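Local coordinates for IPT/TIG domain-containing protein (PDB 3TC9) that is of unproven function but probably acts as an auxiliary nutrient-binding protein, joining an immunoglobulin-like domain to a six-bladed beta-propeller, at residues T32-Y37 and E99-Q104; K58-K63 and Y68-A73; P262-Q267 and L295-D300. All coordinates share one frame; numbering follows the deposited sequence.

Overall arrangement
Starting near the N terminus, the chain first builds the immunoglobulin-like IPT/TIG domain. Contact 1 closes a long loop here, bringing 99-104, at the end of this part of the chain, back over strand 33-39. Contact 2, a short hairpin between 58-63 and 68-73, is nested inside that loop. The two touch: strands 33-39 and 66-70 are sheet neighbours, and Met34 N probably donates to Cys69 O (2.8 Å). The chain then enters the propeller, where contact 3 follows in series and brackets 27 intervening residues, about half of them strand, between two successive blades. Contacts 1 and 3 lie on opposite sides of the chain's centre, their own centres about 54 Å apart.

Contact 1 of 3, residues T32-Y37 and E99-Q104; sequences TRMLLY and EKFVYQ
The phenyl ring of Phe101 is the one flat group in this contact, and both of its partners from 32-37 reach it obliquely. The main one is Met34, a selenomethionine, whose terminal methyl comes close to the ring: CE lies 3.4 Å from CD1 of Phe101. The same methyl is 3.7 Å from Phe101 CG and 3.9 Å from its CB, so it sits against the CD1 side of the ring, near its root. At the far end of the ring Thr32 adds a looser touch, its CG2 4.4 Å from Phe101 CZ.

The Met34 chain is extended as far as SE and bends at the CG-SE bond (chi3 -77°), which brings CE to the ring. Phe101 carries CG opposite its own backbone N (chi1 170°), and this holds the ring out with its CD1 side to that methyl; the two side chains lie alongside each other, running in opposing senses. No hydrogen bond crosses between the segments; the contact is apolar packing, with both Met34 and Phe101 buried. The hydroxyl of Thr32 is used on its own side, OG1 bonding to Gly29 O while the methyl is left to the aromatic ring.

The backbones stay well apart, with the CA atoms of Met34 and Phe101 9.7 Å from each other, consistent with side chains meeting in the core of an immunoglobulin-like domain without strand pairing. Met34 also packs on Cys69 of strand 66-70 and on Ile80 of strand 80-85, so its side chain is shared by several parts of that core. Strand 33-39 pairs with 66-70 and with 19-28, and 19-28 separates it from the short strand 102-103, which follows Phe101 and runs parallel to 19-28 at the sheet's edge.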
loop_
_atom_site.group_PDB
_atom_site.type_symbol
_atom_site.label_atom_id
_atom_site.label_comp_id
_atom_site.label_asym_id
_atom_site.label_seq_id
_atom_site.Cartn_x
_atom_site.Cartn_y
_atom_site.Cartn_z
ATOM N N THR B 32 -5.226 -24.398 10.406
ATOM C CA THR B 32 -6.248 -24.187 11.438
ATOM C C THR B 32 -6.886 -25.530 11.745
ATOM O O THR B 32 -7.264 -26.258 10.818
ATOM C CB THR B 32 -7.310 -23.161 10.986
ATOM O OG1 THR B 32 -6.725 -21.873 10.866
ATOM C CG2 THR B 32 -8.504 -23.088 11.929
ATOM N N ARG B 33 -6.996 -25.839 13.054
ATOM C CA ARG B 33 -7.625 -27.063 13.557
ATOM C C ARG B 33 -9.113 -26.807 13.608
ATOM O O ARG B 33 -9.584 -26.016 14.415
ATOM C CB ARG B 33 -7.041 -27.469 14.932
ATOM C CG ARG B 33 -7.654 -28.731 15.572
ATOM C CD ARG B 33 -7.037 -28.998 16.942
ATOM N NE ARG B 33 -7.643 -30.131 17.647
ATOM C CZ ARG B 33 -7.165 -31.373 17.638
ATOM N NH1 ARG B 33 -6.078 -31.669 16.940
ATOM N NH2 ARG B 33 -7.773 -32.327 18.326
HETATM N N MSE B 34 -9.845 -27.398 12.683
HETATM C CA MSE B 34 -11.288 -27.196 12.609
HETATM C C MSE B 34 -12.046 -28.296 13.365
HETATM O O MSE B 34 -11.640 -29.440 13.365
HETATM C CB MSE B 34 -11.731 -27.139 11.133
HETATM C CG MSE B 34 -13.228 -26.949 10.947
HETATM SE SE MSE B 34 -13.733 -27.144 9.100
HETATM C CE MSE B 34 -13.117 -25.360 8.452
ATOM N N LEU B 35 -13.154 -27.925 13.973
ATOM C CA LEU B 35 -14.061 -28.829 14.668
ATOM C C LEU B 35 -15.401 -28.860 13.925
ATOM O O LEU B 35 -16.085 -27.838 13.854
ATOM C CB LEU B 35 -14.247 -28.375 16.141
ATOM C CG LEU B 35 -15.402 -28.993 16.965
ATOM C CD1 LEU B 35 -15.333 -30.510 17.000
ATOM C CD2 LEU B 35 -15.402 -28.414 18.395
ATOM N N LEU B 36 -15.759 -30.028 13.362
ATOM C CA LEU B 36 -17.040 -30.206 12.685
ATOM C C LEU B 36 -18.047 -30.895 13.589
ATOM O O LEU B 36 -17.735 -31.929 14.171
ATOM C CB LEU B 36 -16.897 -31.054 11.411
ATOM C CG LEU B 36 -16.369 -30.438 10.126
ATOM C CD1 LEU B 36 -16.407 -31.500 9.003
ATOM C CD2 LEU B 36 -17.221 -29.293 9.666
ATOM N N TYR B 37 -19.259 -30.377 13.644
ATOM C CA TYR B 37 -20.363 -31.012 14.347
ATOM C C TYR B 37 -21.325 -31.575 13.317
ATOM O O TYR B 37 -21.462 -31.032 12.223
ATOM C CB TYR B 37 -21.094 -30.035 15.285
ATOM C CG TYR B 37 -20.452 -29.816 16.634
ATOM C CD1 TYR B 37 -19.430 -30.643 17.086
ATOM C CD2 TYR B 37 -20.857 -28.772 17.458
ATOM C CE1 TYR B 37 -18.784 -30.399 18.301
ATOM C CE2 TYR B 37 -20.261 -28.557 18.703
ATOM C CZ TYR B 37 -19.220 -29.374 19.119
ATOM O OH TYR B 37 -18.619 -29.185 20.338
ATOM N N GLU B 99 -22.386 -22.989 5.265
ATOM C CA GLU B 99 -21.529 -21.812 5.294
ATOM C C GLU B 99 -20.127 -22.152 4.811
ATOM O O GLU B 99 -19.654 -23.274 4.968
ATOM C CB GLU B 99 -21.450 -21.242 6.716
ATOM C CG GLU B 99 -22.675 -20.494 7.181
ATOM C CD GLU B 99 -22.377 -19.545 8.320
ATOM O OE1 GLU B 99 -22.418 -20.003 9.482
ATOM O OE2 GLU B 99 -22.075 -18.359 8.055
ATOM N N LYS B 100 -19.457 -21.174 4.250
ATOM C CA LYS B 100 -18.078 -21.288 3.793
ATOM C C LYS B 100 -17.133 -20.837 4.902
ATOM O O LYS B 100 -17.470 -19.920 5.651
ATOM C CB LYS B 100 -17.869 -20.422 2.535
ATOM C CG LYS B 100 -18.557 -20.946 1.290
ATOM C CD LYS B 100 -18.234 -20.036 0.096
ATOM C CE LYS B 100 -18.856 -20.518 -1.201
ATOM N NZ LYS B 100 -17.950 -21.423 -1.972
ATOM N N PHE B 101 -15.964 -21.485 5.018
ATOM C CA PHE B 101 -14.908 -21.112 5.964
ATOM C C PHE B 101 -14.175 -19.860 5.402
ATOM O O PHE B 101 -13.937 -19.787 4.189
ATOM C CB PHE B 101 -13.948 -22.302 6.165
ATOM C CG PHE B 101 -12.677 -22.012 6.920
ATOM C CD1 PHE B 101 -12.663 -21.983 8.309
ATOM C CD2 PHE B 101 -11.485 -21.767 6.239
ATOM C CE1 PHE B 101 -11.479 -21.705 9.005
ATOM C CE2 PHE B 101 -10.303 -21.517 6.933
ATOM C CZ PHE B 101 -10.310 -21.493 8.304
ATOM N N VAL B 102 -13.816 -18.901 6.268
ATOM C CA VAL B 102 -13.166 -17.662 5.806
ATOM C C VAL B 102 -11.652 -17.809 5.955
ATOM O O VAL B 102 -11.114 -17.864 7.059
ATOM C CB VAL B 102 -13.766 -16.385 6.477
ATOM C CG1 VAL B 102 -13.119 -15.103 5.929
ATOM C CG2 VAL B 102 -15.277 -16.338 6.250
ATOM N N TYR B 103 -10.985 -17.966 4.812
ATOM C CA TYR B 103 -9.543 -18.207 4.735
ATOM C C TYR B 103 -8.788 -16.881 4.620
ATOM O O TYR B 103 -9.085 -16.013 3.779
ATOM C CB TYR B 103 -9.216 -19.102 3.521
ATOM C CG TYR B 103 -7.880 -19.815 3.549
ATOM C CD1 TYR B 103 -6.701 -19.148 3.213
ATOM C CD2 TYR B 103 -7.806 -21.185 3.798
ATOM C CE1 TYR B 103 -5.472 -19.805 3.220
ATOM C CE2 TYR B 103 -6.588 -21.860 3.768
ATOM C CZ TYR B 103 -5.424 -21.168 3.474
ATOM O OH TYR B 103 -4.238 -21.850 3.416
ATOM N N GLN B 104 -7.802 -16.761 5.474
ATOM C CA GLN B 104 -6.893 -15.639 5.517
ATOM C C GLN B 104 -5.511 -16.158 5.099
ATOM O O GLN B 104 -4.931 -16.982 5.811
ATOM C CB GLN B 104 -6.895 -15.004 6.937
ATOM C CG GLN B 104 -5.771 -13.976 7.221
ATOM C CD GLN B 104 -5.854 -12.666 6.462
ATOM O OE1 GLN B 104 -6.881 -11.964 6.464
ATOM N NE2 GLN B 104 -4.756 -12.288 5.816
#

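Contact 2 of 3, residues K58-K63 and Y68-A73; sequences KVVGAK and YCVVPA
Tyr68 O is the busiest acceptor between 58-63 and 68-73. It takes a nearly straight bond from Val60 N at 2.8 Å (167° at the hydrogen), with the donor tilted from the carbonyl plane. A second, weak bond comes from Gly61 N, 3.4 Å from the same Tyr68 O. The CA-H of Val59 also lies close to this oxygen, in a bent CA-H...O contact. Tyr68 N donates in turn to Gly61 O at 2.9 Å, from well above the carbonyl plane.

Two residues, Val60 and Gly61, thus stand opposite Tyr68: a classic beta bulge, set in the antiparallel hairpin of strands 55-62 and 66-70 within the IPT/TIG domain. The register slips by one residue there, between the non-hydrogen-bonded pair Val59-Cys69 and the hydrogen-bonded pair Gly61-Tyr68.

Towards the open end of the hairpin, Lys58 O accepts from Val70 N at 3.0 Å, a more bent bond (139°), and the CA-H of Cys69 approaches the same oxygen. Beyond it a water takes over: it accepts from Lys58 N and donates to Val70 O, each 2.9 Å from the water. Val70 O is also bonded by Ser57 OG. Beside these bonds Val60 spreads its two methyls, CG2 lying 3.6 Å from Tyr68 CB and CG1 3.8 Å from Val70 CG2.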
loop_
_atom_site.group_PDB
_atom_site.type_symbol
_atom_site.label_atom_id
_atom_site.label_comp_id
_atom_site.label_asym_id
_atom_site.label_seq_id
_atom_site.Cartn_x
_atom_site.Cartn_y
_atom_site.Cartn_z
ATOM N N LYS B 58 -6.975 -33.288 6.121
ATOM C CA LYS B 58 -6.711 -34.481 6.931
ATOM C C LYS B 58 -7.557 -34.484 8.224
ATOM O O LYS B 58 -7.535 -33.518 8.991
ATOM C CB LYS B 58 -5.217 -34.582 7.261
ATOM C CG LYS B 58 -4.286 -34.561 6.031
ATOM C CD LYS B 58 -3.273 -35.695 6.072
ATOM C CE LYS B 58 -2.249 -35.630 4.968
ATOM N NZ LYS B 58 -1.102 -36.543 5.249
ATOM N N VAL B 59 -8.339 -35.553 8.414
ATOM C CA VAL B 59 -9.194 -35.803 9.580
ATOM C C VAL B 59 -8.269 -36.361 10.643
ATOM O O VAL B 59 -7.510 -37.302 10.368
ATOM C CB VAL B 59 -10.376 -36.748 9.218
ATOM C CG1 VAL B 59 -11.223 -37.104 10.451
ATOM C CG2 VAL B 59 -11.236 -36.105 8.143
ATOM N N VAL B 60 -8.284 -35.757 11.824
ATOM C CA VAL B 60 -7.333 -36.116 12.891
ATOM C C VAL B 60 -8.046 -36.718 14.128
ATOM O O VAL B 60 -7.406 -37.277 15.009
ATOM C CB VAL B 60 -6.388 -34.912 13.262
ATOM C CG1 VAL B 60 -5.539 -34.488 12.064
ATOM C CG2 VAL B 60 -7.154 -33.707 13.799
ATOM N N GLY B 61 -9.364 -36.626 14.152
ATOM C CA GLY B 61 -10.190 -37.170 15.222
ATOM C C GLY B 61 -11.619 -37.323 14.762
ATOM O O GLY B 61 -12.072 -36.540 13.921
ATOM N N ALA B 62 -12.321 -38.359 15.265
ATOM C CA ALA B 62 -13.731 -38.634 14.926
ATOM C C ALA B 62 -14.452 -39.309 16.106
ATOM O O ALA B 62 -14.013 -40.362 16.589
ATOM C CB ALA B 62 -13.826 -39.494 13.665
ATOM N N LYS B 63 -15.556 -38.705 16.562
ATOM C CA LYS B 63 -16.355 -39.217 17.687
ATOM C C LYS B 63 -17.853 -39.468 17.322
ATOM O O LYS B 63 -18.697 -39.428 18.213
ATOM C CB LYS B 63 -16.271 -38.247 18.887
ATOM C CG LYS B 63 -14.900 -38.135 19.534
ATOM C CD LYS B 63 -14.921 -37.064 20.633
ATOM C CE LYS B 63 -13.621 -36.948 21.396
ATOM N NZ LYS B 63 -13.574 -35.707 22.218
ATOM N N TYR B 68 -12.457 -33.677 14.048
ATOM C CA TYR B 68 -11.418 -32.685 13.911
ATOM C C TYR B 68 -10.715 -32.896 12.573
ATOM O O TYR B 68 -10.413 -34.031 12.193
ATOM C CB TYR B 68 -10.409 -32.814 15.061
ATOM C CG TYR B 68 -10.781 -32.156 16.370
ATOM C CD1 TYR B 68 -10.806 -30.769 16.495
ATOM C CD2 TYR B 68 -10.964 -32.916 17.522
ATOM C CE1 TYR B 68 -11.081 -30.157 17.717
ATOM C CE2 TYR B 68 -11.217 -32.316 18.755
ATOM C CZ TYR B 68 -11.289 -30.937 18.848
ATOM O OH TYR B 68 -11.575 -30.358 20.070
ATOM N N CYS B 69 -10.461 -31.812 11.856
ATOM C CA CYS B 69 -9.677 -31.865 10.631
ATOM C C CYS B 69 -8.760 -30.628 10.598
ATOM O O CYS B 69 -8.890 -29.748 11.454
ATOM C CB CYS B 69 -10.558 -31.986 9.390
ATOM S SG CYS B 69 -11.674 -30.595 9.148
ATOM N N VAL B 70 -7.795 -30.596 9.675
ATOM C CA VAL B 70 -6.822 -29.499 9.600
ATOM C C VAL B 70 -6.994 -28.801 8.259
ATOM O O VAL B 70 -7.007 -29.474 7.227
ATOM C CB VAL B 70 -5.377 -30.033 9.832
ATOM C CG1 VAL B 70 -4.347 -28.898 9.813
ATOM C CG2 VAL B 70 -5.290 -30.796 11.152
ATOM N N VAL B 71 -7.202 -27.462 8.282
ATOM C CA VAL B 71 -7.414 -26.689 7.055
ATOM C C VAL B 71 -6.133 -26.766 6.190
ATOM O O VAL B 71 -5.055 -26.430 6.664
ATOM C CB VAL B 71 -7.869 -25.239 7.327
ATOM C CG1 VAL B 71 -7.822 -24.397 6.054
ATOM C CG2 VAL B 71 -9.274 -25.238 7.918
ATOM N N PRO B 72 -6.205 -27.320 4.966
ATOM C CA PRO B 72 -4.972 -27.432 4.161
ATOM C C PRO B 72 -4.625 -26.119 3.432
ATOM O O PRO B 72 -5.429 -25.180 3.409
ATOM C CB PRO B 72 -5.346 -28.526 3.140
ATOM C CG PRO B 72 -6.820 -28.257 2.883
ATOM C CD PRO B 72 -7.389 -27.820 4.220
ATOM N N ALA B 73 -3.456 -26.108 2.754
ATOM C CA ALA B 73 -3.045 -25.016 1.885
ATOM C C ALA B 73 -3.943 -24.985 0.656
ATOM O O ALA B 73 -4.360 -26.051 0.201
ATOM C CB ALA B 73 -1.599 -25.225 1.454
HETATM O O HOH W 1 -4.970 -31.173 6.035
#

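Contact 3 of 3, residues P262-Q267 and L295-D300; sequences PLFTIQ and LRSDYD. With EDO (1,2-ethanediol), chain T.
Ile266 and Leu295 meet methyl to methyl, the branch CG2 of Ile266 lying 3.8 Å from CD1 of Leu295 and 4.1 Å from its CD2. Ile266 sends this branch opposite its backbone N, while CG1 sits beside that N and carries CD1 back to the edge of the Phe264 ring, in the ring plane. Leu295 is less relaxed: its chi2 of 103° lies away from the usual staggered values, and both of its terminal methyls are turned to the same isoleucine branch.

Phe264 makes the second touch. Its CG stands between the backbone N and the carbonyl carbon (chi1 44°), and from there the ring extends until CZ lies 3.8 Å from Ser297 OG, which approaches obliquely. That hydroxyl is already committed, since Ser297 OG is hydrogen-bonded to Thr307 O on the next strand.

Leu295 and Ser297 point towards 262-267, and the alternating Arg296 and Asp298 do not. Arg296 runs extended to NE and grips Asp298 OD1 side-on in a salt bridge, NE at 2.9 Å and NH2 at 3.2 Å from that oxygen, which lies in the guanidinium plane. NH2 also donates to O2 of a 1,2-ethanediol, probably from the crystallisation liquor, that Asn282 binds too.

Strand 260-265 is the last of the four in its antiparallel sheet, and strand 293-300 is the third in the sheet that follows; such packing of side chains between successive sheets is characteristic of neighbouring blades in a beta-propeller, here a six-bladed one.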
loop_
_atom_site.group_PDB
_atom_site.type_symbol
_atom_site.label_atom_id
_atom_site.label_comp_id
_atom_site.label_asym_id
_atom_site.label_seq_id
_atom_site.Cartn_x
_atom_site.Cartn_y
_atom_site.Cartn_z
ATOM N N PRO B 262 38.528 11.600 0.266
ATOM C CA PRO B 262 38.345 10.810 1.506
ATOM C C PRO B 262 37.376 11.584 2.415
ATOM O O PRO B 262 37.494 12.814 2.532
ATOM C CB PRO B 262 39.762 10.695 2.089
ATOM C CG PRO B 262 40.672 11.433 1.122
ATOM C CD PRO B 262 39.817 12.320 0.279
ATOM N N LEU B 263 36.370 10.907 2.994
ATOM C CA LEU B 263 35.363 11.630 3.777
ATOM C C LEU B 263 35.576 11.561 5.288
ATOM O O LEU B 263 35.851 12.587 5.917
ATOM C CB LEU B 263 33.955 11.139 3.422
ATOM C CG LEU B 263 33.078 12.079 2.588
ATOM C CD1 LEU B 263 33.862 12.793 1.494
ATOM C CD2 LEU B 263 31.914 11.325 1.995
ATOM N N PHE B 264 35.396 10.378 5.872
ATOM C CA PHE B 264 35.519 10.152 7.311
ATOM C C PHE B 264 35.827 8.699 7.578
ATOM O O PHE B 264 35.533 7.836 6.751
ATOM C CB PHE B 264 34.223 10.565 8.068
ATOM C CG PHE B 264 32.911 10.133 7.440
ATOM C CD1 PHE B 264 32.446 8.830 7.577
ATOM C CD2 PHE B 264 32.130 11.038 6.729
ATOM C CE1 PHE B 264 31.241 8.434 6.986
ATOM C CE2 PHE B 264 30.926 10.637 6.140
ATOM C CZ PHE B 264 30.495 9.339 6.272
ATOM N N THR B 265 36.405 8.446 8.751
ATOM C CA THR B 265 36.724 7.128 9.299
ATOM C C THR B 265 35.525 6.757 10.214
ATOM O O THR B 265 34.966 7.660 10.859
ATOM C CB THR B 265 38.112 7.254 9.998
ATOM O OG1 THR B 265 39.121 6.708 9.152
ATOM C CG2 THR B 265 38.173 6.641 11.396
ATOM N N ILE B 266 35.121 5.471 10.266
ATOM C CA ILE B 266 33.996 5.064 11.120
ATOM C C ILE B 266 34.446 4.977 12.590
ATOM O O ILE B 266 33.830 5.623 13.444
ATOM C CB ILE B 266 33.306 3.735 10.657
ATOM C CG1 ILE B 266 32.766 3.814 9.190
ATOM C CG2 ILE B 266 32.202 3.278 11.650
ATOM C CD1 ILE B 266 31.868 5.012 8.806
ATOM N N GLN B 267 35.481 4.155 12.885
ATOM C CA GLN B 267 35.978 3.933 14.239
ATOM C C GLN B 267 37.451 3.467 14.192
ATOM O O GLN B 267 38.349 4.288 14.037
ATOM C CB GLN B 267 35.070 2.901 14.963
ATOM C CG GLN B 267 35.324 2.724 16.463
ATOM C CD GLN B 267 34.195 2.035 17.211
ATOM O OE1 GLN B 267 33.003 2.233 16.946
ATOM N NE2 GLN B 267 34.545 1.229 18.206
ATOM N N LEU B 295 25.141 1.906 11.605
ATOM C CA LEU B 295 25.182 3.349 11.839
ATOM C C LEU B 295 24.323 4.056 10.811
ATOM O O LEU B 295 24.060 3.497 9.746
ATOM C CB LEU B 295 26.619 3.892 11.769
ATOM C CG LEU B 295 27.658 3.222 12.670
ATOM C CD1 LEU B 295 28.502 2.304 11.875
ATOM C CD2 LEU B 295 28.544 4.263 13.339
ATOM N N ARG B 296 23.909 5.275 11.105
ATOM C CA ARG B 296 23.188 6.105 10.147
ATOM C C ARG B 296 24.052 7.310 9.823
ATOM O O ARG B 296 24.619 7.919 10.732
ATOM C CB ARG B 296 21.827 6.548 10.679
ATOM C CG ARG B 296 21.098 7.510 9.771
ATOM C CD ARG B 296 19.700 7.717 10.255
ATOM N NE ARG B 296 19.167 8.963 9.726
ATOM C CZ ARG B 296 17.878 9.232 9.626
ATOM N NH1 ARG B 296 16.974 8.338 10.013
ATOM N NH2 ARG B 296 17.477 10.391 9.139
ATOM N N SER B 297 24.174 7.635 8.533
ATOM C CA SER B 297 24.931 8.802 8.076
ATOM C C SER B 297 23.977 9.707 7.307
ATOM O O SER B 297 23.492 9.337 6.235
ATOM C CB SER B 297 26.117 8.377 7.221
ATOM O OG SER B 297 26.719 9.510 6.624
ATOM N N ASP B 298 23.662 10.868 7.878
ATOM C CA ASP B 298 22.758 11.825 7.245
ATOM C C ASP B 298 23.434 12.476 6.047
ATOM O O ASP B 298 24.639 12.738 6.070
ATOM C CB ASP B 298 22.272 12.889 8.248
ATOM C CG ASP B 298 21.258 12.381 9.263
ATOM O OD1 ASP B 298 20.530 11.391 8.948
ATOM O OD2 ASP B 298 21.165 12.985 10.362
ATOM N N TYR B 299 22.655 12.703 4.987
ATOM C CA TYR B 299 23.157 13.339 3.782
ATOM C C TYR B 299 23.027 14.861 3.874
ATOM O O TYR B 299 21.945 15.361 4.188
ATOM C CB TYR B 299 22.404 12.816 2.565
ATOM C CG TYR B 299 23.035 13.210 1.256
ATOM C CD1 TYR B 299 24.199 12.593 0.808
ATOM C CD2 TYR B 299 22.439 14.158 0.432
ATOM C CE1 TYR B 299 24.757 12.910 -0.422
ATOM C CE2 TYR B 299 23.003 14.506 -0.794
ATOM C CZ TYR B 299 24.157 13.869 -1.220
ATOM O OH TYR B 299 24.693 14.164 -2.438
ATOM N N ASP B 300 24.126 15.589 3.610
ATOM C CA ASP B 300 24.129 17.059 3.567
ATOM C C ASP B 300 23.870 17.455 2.107
ATOM O O ASP B 300 24.733 17.278 1.244
ATOM C CB ASP B 300 25.461 17.623 4.112
ATOM C CG ASP B 300 25.544 19.137 4.292
ATOM O OD1 ASP B 300 24.725 19.871 3.664
ATOM O OD2 ASP B 300 26.446 19.596 5.035
HETATM C C1 EDO T . 13.666 9.928 5.832
HETATM O O1 EDO T . 13.354 10.275 4.477
HETATM C C2 EDO T . 14.519 11.021 6.476
HETATM O O2 EDO T . 14.576 10.806 7.897
#